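Long-range contacts in Cap5O (Staphylococcus aureus, PDB 3OJO), which acts as an NAD-dependent UDP-N-acetyl-mannosamine dehydrogenase in the biosynthesis of capsular polysaccharide: residues I55-P60 with G167-E172; K399-F404 with E415-Y420; L228-T233 with E293-M298. All coordinates share one frame; numbering follows the deposited sequence.

Contact 1: I55-P60 with G167-E172; sequences ISIEEP and GKILEE
E59 carries most of this contact, holding its carboxylate against the turn that opens helix 169-175. Its CG lies anti to the backbone N, and a bend at chi2 (70°) then carries the two oxygens to the backbone of G167-I169. OE1 takes the amide of G167 through its syn lone pair, at 2.7 Å from G167 N and with a nearly straight bond (163°). OE2 receives the first helical amide, I169 N, at 3.1 Å, but from above the carboxylate plane, 46° out of it. A glutamate suits this place because its two oxygens can each take one amide of the turn, which pays for burying the group. Amides gathered at a helix start would be expected to favour the ionised form. I169 crosses the same side chain obliquely, its CD1 3.4 Å from E59 OE1; the same methyl meets I57 CD1 at a looser 4.4 Å.

Both segments belong to the NAD-binding Rossmann domain, where the contact joins the loop between helices 44-51 and 62-71 to the start of helix 169-175. I57 also packs on Y21 and I169 on V164, two residues that bind NAD, so the apolar end of the contact lies next to the cofactor site.

Towards solvent the packing thins. A water donates to E59 OE2 at 2.5 Å and to E171 OE2 at 3.3 Å, while accepting from L170 N; it thus bridges two carboxylates that would otherwise probably repel each other. P60 only grazes the turn, its CG 4.2 Å from G167 CA. G167 has a positive phi, which glycine adopts readily, and K168, the N-cap residue, is exposed, with its CB directed away from the 55-60 loop.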
loop_
_atom_site.group_PDB
_atom_site.type_symbol
_atom_site.label_atom_id
_atom_site.label_comp_id
_atom_site.label_asym_id
_atom_site.label_seq_id
_atom_site.Cartn_x
_atom_site.Cartn_y
_atom_site.Cartn_z
ATOM N N ILE B 55 -29.834 -18.018 -21.226
ATOM C CA ILE B 55 -28.583 -17.900 -20.474
ATOM C C ILE B 55 -28.901 -17.946 -18.976
ATOM O O ILE B 55 -29.952 -17.464 -18.551
ATOM C CB ILE B 55 -27.693 -16.679 -20.845
ATOM C CG1 ILE B 55 -28.445 -15.332 -20.784
ATOM C CG2 ILE B 55 -26.970 -16.897 -22.157
ATOM C CD1 ILE B 55 -27.549 -14.074 -20.838
ATOM N N SER B 56 -28.004 -18.570 -18.194
ATOM C CA SER B 56 -28.143 -18.736 -16.751
ATOM C C SER B 56 -27.587 -17.527 -15.968
ATOM O O SER B 56 -27.710 -17.491 -14.745
ATOM C CB SER B 56 -27.458 -20.025 -16.318
ATOM O OG SER B 56 -26.101 -20.016 -16.731
ATOM N N ILE B 57 -26.978 -16.548 -16.660
ATOM C CA ILE B 57 -26.396 -15.345 -16.045
ATOM C C ILE B 57 -27.052 -14.061 -16.599
ATOM O O ILE B 57 -27.745 -14.096 -17.623
ATOM C CB ILE B 57 -24.818 -15.302 -16.099
ATOM C CG1 ILE B 57 -24.268 -15.093 -17.527
ATOM C CG2 ILE B 57 -24.187 -16.515 -15.434
ATOM C CD1 ILE B 57 -23.031 -14.265 -17.605
ATOM N N GLU B 58 -26.848 -12.950 -15.896
ATOM C CA GLU B 58 -27.359 -11.638 -16.257
ATOM C C GLU B 58 -26.197 -10.840 -16.876
ATOM O O GLU B 58 -25.264 -10.431 -16.178
ATOM C CB GLU B 58 -28.035 -10.972 -15.023
ATOM C CG GLU B 58 -27.872 -9.467 -14.810
ATOM C CD GLU B 58 -29.007 -8.574 -15.282
ATOM O OE1 GLU B 58 -30.153 -8.758 -14.808
ATOM O OE2 GLU B 58 -28.736 -7.650 -16.085
ATOM N N GLU B 59 -26.205 -10.736 -18.215
ATOM C CA GLU B 59 -25.248 -9.954 -18.973
ATOM C C GLU B 59 -25.936 -9.437 -20.252
ATOM O O GLU B 59 -26.288 -10.251 -21.112
ATOM C CB GLU B 59 -23.967 -10.759 -19.293
ATOM C CG GLU B 59 -22.980 -10.044 -20.218
ATOM C CD GLU B 59 -22.210 -8.832 -19.714
ATOM O OE1 GLU B 59 -22.244 -8.536 -18.493
ATOM O OE2 GLU B 59 -21.520 -8.208 -20.554
ATOM N N PRO B 60 -26.089 -8.093 -20.409
ATOM C CA PRO B 60 -26.701 -7.540 -21.637
ATOM C C PRO B 60 -26.031 -8.014 -22.917
ATOM O O PRO B 60 -24.804 -8.042 -23.008
ATOM C CB PRO B 60 -26.437 -6.044 -21.530
ATOM C CG PRO B 60 -25.558 -5.830 -20.346
ATOM C CD PRO B 60 -25.741 -7.016 -19.462
ATOM N N GLY B 167 -21.134 -6.141 -17.971
ATOM C CA GLY B 167 -21.684 -5.197 -18.937
ATOM C C GLY B 167 -20.873 -5.164 -20.216
ATOM O O GLY B 167 -21.409 -4.823 -21.277
ATOM N N LYS B 168 -19.595 -5.584 -20.127
ATOM C CA LYS B 168 -18.637 -5.618 -21.239
ATOM C C LYS B 168 -17.842 -6.918 -21.256
ATOM O O LYS B 168 -16.687 -6.894 -21.687
ATOM C CB LYS B 168 -17.652 -4.415 -21.149
ATOM C CG LYS B 168 -18.281 -3.031 -21.298
ATOM C CD LYS B 168 -18.770 -2.779 -22.733
ATOM C CE LYS B 168 -20.168 -2.229 -22.807
ATOM N NZ LYS B 168 -20.813 -2.603 -24.093
ATOM N N ILE B 169 -18.439 -8.040 -20.782
ATOM C CA ILE B 169 -17.770 -9.357 -20.659
ATOM C C ILE B 169 -17.090 -9.845 -21.920
ATOM O O ILE B 169 -15.888 -10.125 -21.877
ATOM C CB ILE B 169 -18.628 -10.476 -19.978
ATOM C CG1 ILE B 169 -18.903 -10.156 -18.488
ATOM C CG2 ILE B 169 -17.945 -11.842 -20.119
ATOM C CD1 ILE B 169 -20.053 -10.992 -17.833
ATOM N N LEU B 170 -17.849 -9.968 -23.029
ATOM C CA LEU B 170 -17.310 -10.453 -24.301
ATOM C C LEU B 170 -16.223 -9.563 -24.862
ATOM O O LEU B 170 -15.180 -10.082 -25.266
ATOM C CB LEU B 170 -18.398 -10.731 -25.353
ATOM C CG LEU B 170 -19.408 -11.860 -25.055
ATOM C CD1 LEU B 170 -20.297 -12.113 -26.265
ATOM C CD2 LEU B 170 -18.729 -13.152 -24.582
ATOM N N GLU B 171 -16.435 -8.230 -24.855
ATOM C CA GLU B 171 -15.399 -7.303 -25.338
ATOM C C GLU B 171 -14.157 -7.432 -24.473
ATOM O O GLU B 171 -13.073 -7.675 -25.009
ATOM C CB GLU B 171 -15.866 -5.826 -25.509
ATOM C CG GLU B 171 -17.120 -5.402 -24.756
ATOM C CD GLU B 171 -18.471 -5.723 -25.379
ATOM O OE1 GLU B 171 -18.723 -5.266 -26.518
ATOM O OE2 GLU B 171 -19.301 -6.373 -24.699
ATOM N N GLU B 172 -14.346 -7.427 -23.133
ATOM C CA GLU B 172 -13.283 -7.601 -22.139
ATOM C C GLU B 172 -12.488 -8.908 -22.376
ATOM O O GLU B 172 -11.287 -8.889 -22.312
ATOM C CB GLU B 172 -13.890 -7.534 -20.735
ATOM C CG GLU B 172 -12.935 -7.816 -19.590
ATOM C CD GLU B 172 -12.349 -6.609 -18.891
ATOM O OE1 GLU B 172 -12.301 -5.519 -19.508
ATOM O OE2 GLU B 172 -11.895 -6.765 -17.733
HETATM O O HOH W 1 -20.733 -8.701 -22.921
#

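Contact 2: K399-F404 with E415-Y420; sequences KHKVIF and EDVLYY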
loop_
_atom_site.group_PDB
_atom_site.type_symbol
_atom_site.label_atom_id
_atom_site.label_comp_id
_atom_site.label_asym_id
_atom_site.label_seq_id
_atom_site.Cartn_x
_atom_site.Cartn_y
_atom_site.Cartn_z
ATOM N N LYS B 399 -38.183 10.232 9.641
ATOM C CA LYS B 399 -38.453 10.812 10.965
ATOM C C LYS B 399 -37.389 11.875 11.260
ATOM O O LYS B 399 -37.670 12.858 11.952
ATOM C CB LYS B 399 -38.445 9.717 12.051
ATOM C CG LYS B 399 -38.828 10.205 13.438
ATOM C CD LYS B 399 -39.052 9.076 14.424
ATOM C CE LYS B 399 -39.513 9.618 15.757
ATOM N NZ LYS B 399 -40.160 8.575 16.593
ATOM N N HIS B 400 -36.159 11.657 10.736
ATOM C CA HIS B 400 -35.007 12.554 10.833
ATOM C C HIS B 400 -34.220 12.409 9.539
ATOM O O HIS B 400 -33.795 11.307 9.214
ATOM C CB HIS B 400 -34.118 12.189 12.032
ATOM C CG HIS B 400 -34.806 12.285 13.356
ATOM N ND1 HIS B 400 -35.018 13.504 13.975
ATOM C CD2 HIS B 400 -35.293 11.300 14.145
ATOM C CE1 HIS B 400 -35.636 13.222 15.113
ATOM N NE2 HIS B 400 -35.819 11.909 15.260
ATOM N N LYS B 401 -34.055 13.498 8.782
ATOM C CA LYS B 401 -33.321 13.460 7.519
ATOM C C LYS B 401 -31.784 13.483 7.721
ATOM O O LYS B 401 -31.132 14.517 7.518
ATOM C CB LYS B 401 -33.811 14.551 6.547
ATOM C CG LYS B 401 -35.236 14.341 6.040
ATOM C CD LYS B 401 -35.635 15.424 5.042
ATOM C CE LYS B 401 -37.129 15.562 4.900
ATOM N NZ LYS B 401 -37.494 16.578 3.876
ATOM N N VAL B 402 -31.217 12.332 8.160
ATOM C CA VAL B 402 -29.767 12.182 8.352
ATOM C C VAL B 402 -29.192 11.009 7.549
ATOM O O VAL B 402 -29.788 9.932 7.510
ATOM C CB VAL B 402 -29.238 12.266 9.818
ATOM C CG1 VAL B 402 -29.916 13.387 10.608
ATOM C CG2 VAL B 402 -29.352 10.943 10.553
ATOM N N ILE B 403 -28.051 11.244 6.882
ATOM C CA ILE B 403 -27.344 10.254 6.067
ATOM C C ILE B 403 -25.908 10.052 6.574
ATOM O O ILE B 403 -25.154 11.027 6.665
ATOM C CB ILE B 403 -27.323 10.665 4.561
ATOM C CG1 ILE B 403 -28.741 10.750 3.965
ATOM C CG2 ILE B 403 -26.423 9.714 3.733
ATOM C CD1 ILE B 403 -28.798 11.319 2.574
ATOM N N PHE B 404 -25.524 8.782 6.864
ATOM C CA PHE B 404 -24.145 8.399 7.174
ATOM C C PHE B 404 -23.661 7.518 6.013
ATOM O O PHE B 404 -24.063 6.353 5.872
ATOM C CB PHE B 404 -23.960 7.714 8.542
ATOM C CG PHE B 404 -22.531 7.296 8.828
ATOM C CD1 PHE B 404 -21.455 8.078 8.402
ATOM C CD2 PHE B 404 -22.257 6.126 9.522
ATOM C CE1 PHE B 404 -20.140 7.676 8.637
ATOM C CE2 PHE B 404 -20.939 5.738 9.772
ATOM C CZ PHE B 404 -19.895 6.522 9.335
ATOM N N GLU B 415 -30.042 20.491 1.825
ATOM C CA GLU B 415 -30.340 21.596 2.736
ATOM C C GLU B 415 -31.102 21.057 3.942
ATOM O O GLU B 415 -30.614 21.185 5.069
ATOM C CB GLU B 415 -31.091 22.741 2.039
ATOM C CG GLU B 415 -30.773 24.111 2.625
ATOM C CD GLU B 415 -31.509 24.476 3.903
ATOM O OE1 GLU B 415 -32.676 24.923 3.809
ATOM O OE2 GLU B 415 -30.912 24.340 4.996
ATOM N N ASP B 416 -32.262 20.402 3.703
ATOM C CA ASP B 416 -33.087 19.791 4.761
ATOM C C ASP B 416 -32.365 18.587 5.381
ATOM O O ASP B 416 -32.520 18.332 6.578
ATOM C CB ASP B 416 -34.449 19.289 4.218
ATOM C CG ASP B 416 -35.192 20.212 3.277
ATOM O OD1 ASP B 416 -35.809 21.188 3.765
ATOM O OD2 ASP B 416 -35.229 19.912 2.064
ATOM N N VAL B 417 -31.578 17.858 4.553
ATOM C CA VAL B 417 -30.887 16.617 4.916
ATOM C C VAL B 417 -29.481 16.886 5.467
ATOM O O VAL B 417 -28.710 17.628 4.851
ATOM C CB VAL B 417 -30.855 15.600 3.729
ATOM C CG1 VAL B 417 -30.391 14.225 4.188
ATOM C CG2 VAL B 417 -32.213 15.488 3.022
ATOM N N LEU B 418 -29.153 16.264 6.622
ATOM C CA LEU B 418 -27.825 16.338 7.237
ATOM C C LEU B 418 -26.965 15.187 6.688
ATOM O O LEU B 418 -27.233 14.019 6.988
ATOM C CB LEU B 418 -27.915 16.246 8.765
ATOM C CG LEU B 418 -28.427 17.473 9.506
ATOM C CD1 LEU B 418 -28.936 17.086 10.872
ATOM C CD2 LEU B 418 -27.343 18.520 9.651
ATOM N N TYR B 419 -25.969 15.518 5.846
ATOM C CA TYR B 419 -25.091 14.529 5.218
ATOM C C TYR B 419 -23.734 14.354 5.907
ATOM O O TYR B 419 -22.958 15.307 6.032
ATOM C CB TYR B 419 -24.907 14.807 3.713
ATOM C CG TYR B 419 -23.948 13.849 3.042
ATOM C CD1 TYR B 419 -22.611 14.188 2.859
ATOM C CD2 TYR B 419 -24.374 12.601 2.593
ATOM C CE1 TYR B 419 -21.715 13.297 2.274
ATOM C CE2 TYR B 419 -23.488 11.707 1.996
ATOM C CZ TYR B 419 -22.158 12.059 1.842
ATOM O OH TYR B 419 -21.283 11.200 1.238
ATOM N N TYR B 420 -23.408 13.103 6.242
ATOM C CA TYR B 420 -22.142 12.749 6.863
ATOM C C TYR B 420 -21.361 11.701 6.069
ATOM O O TYR B 420 -21.937 10.846 5.391
ATOM C CB TYR B 420 -22.319 12.330 8.330
ATOM C CG TYR B 420 -22.975 13.380 9.200
ATOM C CD1 TYR B 420 -24.362 13.473 9.291
ATOM C CD2 TYR B 420 -22.211 14.237 9.990
ATOM C CE1 TYR B 420 -24.973 14.424 10.110
ATOM C CE2 TYR B 420 -22.811 15.180 10.825
ATOM C CZ TYR B 420 -24.193 15.274 10.875
ATOM O OH TYR B 420 -24.804 16.207 11.675
#
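Three backbone hydrogen bonds join segments 399-404 and 415-420, whose strands 402-404 and 418-420 run parallel, 7° apart. L418 N donates to K401 O at 2.8 Å, I403 N to L418 O at 2.9 Å, and Y420 N to I403 O at 2.7 Å. All three approach nearly along the C=O axis. I403 thus uses both its N-H and its carbonyl on this neighbour, straddling Y419. Weaker CA-H...O contacts, V417 CA to K401 O and V402 CA to L418 O, fill in beside them, and the Y420 ring presents its edge, in plane, to the carbonyl oxygen of I403.

This is the edge of the five-stranded parallel sheet of the UDP-binding domain: 418-420 is its outermost strand here, whereas 402-405 also bonds to strand 377-380 on its other flank.

Apolar contacts differ between the two faces. On the face of I403, its CD1 meets V417 CG1 at 3.7 Å and its CG2 comes obliquely to Y419 CD2, also at 3.7 Å; the branched isoleucine can touch both because its two arms diverge from CB. On the face of V402, its CG1 lies alongside L418 CD1 at 3.8 Å, and F404 reaches on to helix 286-312.

The polar ends of the long side chains find partners outside the two segments. K401 has an aliphatic chain long enough to pack across V417 and beside D416 and still place its ammonium at D396, with which it forms a salt bridge; its NZ remains 4.4 Å from D416 OD2. Y419 OH is hydrogen-bonded to D405.

Contact 3: L228-T233 with E293-M298; sequences LANELT and EINNSM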
loop_
_atom_site.group_PDB
_atom_site.type_symbol
_atom_site.label_atom_id
_atom_site.label_comp_id
_atom_site.label_asym_id
_atom_site.label_seq_id
_atom_site.Cartn_x
_atom_site.Cartn_y
_atom_site.Cartn_z
ATOM N N LEU B 228 -5.217 0.230 5.725
ATOM C CA LEU B 228 -4.515 1.460 6.096
ATOM C C LEU B 228 -5.456 2.670 6.166
ATOM O O LEU B 228 -5.447 3.392 7.152
ATOM C CB LEU B 228 -3.314 1.701 5.169
ATOM C CG LEU B 228 -2.530 3.015 5.380
ATOM C CD1 LEU B 228 -2.051 3.148 6.814
ATOM C CD2 LEU B 228 -1.382 3.085 4.444
ATOM N N ALA B 229 -6.287 2.844 5.136
ATOM C CA ALA B 229 -7.299 3.886 5.012
ATOM C C ALA B 229 -8.309 3.783 6.147
ATOM O O ALA B 229 -8.588 4.784 6.803
ATOM C CB ALA B 229 -7.991 3.768 3.665
ATOM N N ASN B 230 -8.804 2.563 6.417
ATOM C CA ASN B 230 -9.766 2.269 7.473
ATOM C C ASN B 230 -9.209 2.515 8.865
ATOM O O ASN B 230 -9.914 3.044 9.722
ATOM C CB ASN B 230 -10.300 0.852 7.326
ATOM C CG ASN B 230 -11.313 0.670 6.216
ATOM O OD1 ASN B 230 -11.483 -0.405 5.660
ATOM N ND2 ASN B 230 -12.090 1.665 5.947
ATOM N N GLU B 231 -7.954 2.132 9.097
ATOM C CA GLU B 231 -7.280 2.353 10.372
ATOM C C GLU B 231 -7.097 3.871 10.615
ATOM O O GLU B 231 -7.289 4.365 11.736
ATOM C CB GLU B 231 -5.931 1.619 10.378
ATOM C CG GLU B 231 -5.087 1.896 11.608
ATOM C CD GLU B 231 -3.928 0.946 11.798
ATOM O OE1 GLU B 231 -4.157 -0.175 12.305
ATOM O OE2 GLU B 231 -2.782 1.339 11.485
ATOM N N LEU B 232 -6.757 4.589 9.551
ATOM C CA LEU B 232 -6.554 6.030 9.569
ATOM C C LEU B 232 -7.840 6.768 9.865
ATOM O O LEU B 232 -7.816 7.756 10.601
ATOM C CB LEU B 232 -5.929 6.484 8.234
ATOM C CG LEU B 232 -4.377 6.301 8.124
ATOM C CD1 LEU B 232 -3.881 6.451 6.692
ATOM C CD2 LEU B 232 -3.612 7.197 9.099
ATOM N N THR B 233 -8.971 6.270 9.312
ATOM C CA THR B 233 -10.329 6.781 9.543
ATOM C C THR B 233 -10.675 6.725 11.038
ATOM O O THR B 233 -11.224 7.686 11.576
ATOM C CB THR B 233 -11.328 5.974 8.697
ATOM O OG1 THR B 233 -11.085 6.280 7.337
ATOM C CG2 THR B 233 -12.768 6.302 9.016
ATOM N N GLU B 293 -7.788 -8.304 9.704
ATOM C CA GLU B 293 -8.365 -8.038 11.021
ATOM C C GLU B 293 -9.035 -6.672 11.050
ATOM O O GLU B 293 -10.170 -6.574 11.531
ATOM C CB GLU B 293 -7.296 -8.127 12.123
ATOM C CG GLU B 293 -6.870 -9.553 12.472
ATOM C CD GLU B 293 -5.614 -9.743 13.312
ATOM O OE1 GLU B 293 -5.157 -10.904 13.420
ATOM O OE2 GLU B 293 -5.093 -8.747 13.869
ATOM N N ILE B 294 -8.348 -5.623 10.495
ATOM C CA ILE B 294 -8.839 -4.244 10.410
ATOM C C ILE B 294 -10.059 -4.191 9.522
ATOM O O ILE B 294 -11.078 -3.648 9.938
ATOM C CB ILE B 294 -7.729 -3.208 10.019
ATOM C CG1 ILE B 294 -6.611 -3.154 11.080
ATOM C CG2 ILE B 294 -8.301 -1.809 9.811
ATOM C CD1 ILE B 294 -5.268 -2.843 10.527
ATOM N N ASN B 295 -9.991 -4.823 8.343
ATOM C CA ASN B 295 -11.111 -4.870 7.401
ATOM C C ASN B 295 -12.336 -5.612 7.932
ATOM O O ASN B 295 -13.472 -5.180 7.678
ATOM C CB ASN B 295 -10.678 -5.338 6.010
ATOM C CG ASN B 295 -9.738 -4.367 5.329
ATOM O OD1 ASN B 295 -9.732 -3.163 5.595
ATOM N ND2 ASN B 295 -8.909 -4.866 4.439
ATOM N N ASN B 296 -12.096 -6.673 8.723
ATOM C CA ASN B 296 -13.143 -7.465 9.373
ATOM C C ASN B 296 -13.829 -6.687 10.500
ATOM O O ASN B 296 -14.989 -6.966 10.805
ATOM C CB ASN B 296 -12.566 -8.775 9.942
ATOM C CG ASN B 296 -12.257 -9.838 8.915
ATOM O OD1 ASN B 296 -12.765 -9.851 7.783
ATOM N ND2 ASN B 296 -11.394 -10.749 9.285
ATOM N N SER B 297 -13.109 -5.739 11.135
ATOM C CA SER B 297 -13.614 -4.937 12.250
ATOM C C SER B 297 -14.483 -3.743 11.815
ATOM O O SER B 297 -15.120 -3.126 12.675
ATOM C CB SER B 297 -12.446 -4.452 13.110
ATOM O OG SER B 297 -11.786 -3.352 12.495
ATOM N N MET B 298 -14.469 -3.379 10.505
ATOM C CA MET B 298 -15.240 -2.248 9.983
ATOM C C MET B 298 -16.746 -2.405 10.113
ATOM O O MET B 298 -17.369 -1.473 10.634
ATOM C CB MET B 298 -14.792 -1.778 8.604
ATOM C CG MET B 298 -13.382 -1.262 8.577
ATOM S SD MET B 298 -12.998 0.022 9.793
ATOM C CE MET B 298 -13.933 1.400 9.116
#
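M298 folds along N230 where these two helical turns meet. It has its CG beside the backbone N and is bent at both chi2 and chi3, so its thioether runs over the asparagine: SD lies 3.7 Å from N230 CB, M298 CG 3.7 Å from N230 CG, and the terminal CE 4.0 Å from the same N230 CG. An unbranched, flexible methionine can bend in this way to lay CG, SD and CE along its neighbour. On the preceding turn I294 divides its contacts between two residues, as its branching at CB allows. Its CG2 rests 4.2 Å from N230 CB, while CD1 reaches out to E231 OE1 at 3.4 Å. N295 brings its amide up to that of N230 with the two planes almost perpendicular (85°).

Around this first shell, polar groups position two of the side chains. N295 ND2 is hydrogen-bonded to the carbonyl oxygen of D223, an earlier residue of helix 208-238, which sets the rotation of the amide. E231 extends from a CG anti to its backbone N, and its buried carboxylate is satisfied by the amides of L287 and I288 of the second subunit. Since these stand at the start of that subunit's helix 286-312, the helix end probably stabilises the negative charge; a long acidic side chain is well suited to reach it.

The segments' axes pass 9.3 Å apart and cross at 58°, joining the long helices 208-238 and 286-312 of the central domain. The crossing is flanked by the loop of P261, which packs against N230 and T233, and by helices 208-238 and 286-312 of the second subunit, so that it lies at the dimer interface.

How the contacts relate
Along the chain the contacts follow one another in the order 1, 3, 2, each in a different part of the enzyme. Contact 1 belongs to the NAD-binding domain, contact 3 to the helical central domain, and contact 2 to the edge of the parallel sheet in the UDP-binding domain. Contacts 1 and 3 lie on opposite sides of the chain's centre, their own centres 33 Å apart. Contacts 2 and 3 come closer, with nearest atoms about 7 Å apart, and helix 286-312 connects them: it carries segment 293-298 and, further on, receives F404 on T305 and I309. Helix 286-312 thus packs on the UDP-binding domain as well as reaching the second subunit, while contact 1 stays beside the cofactor.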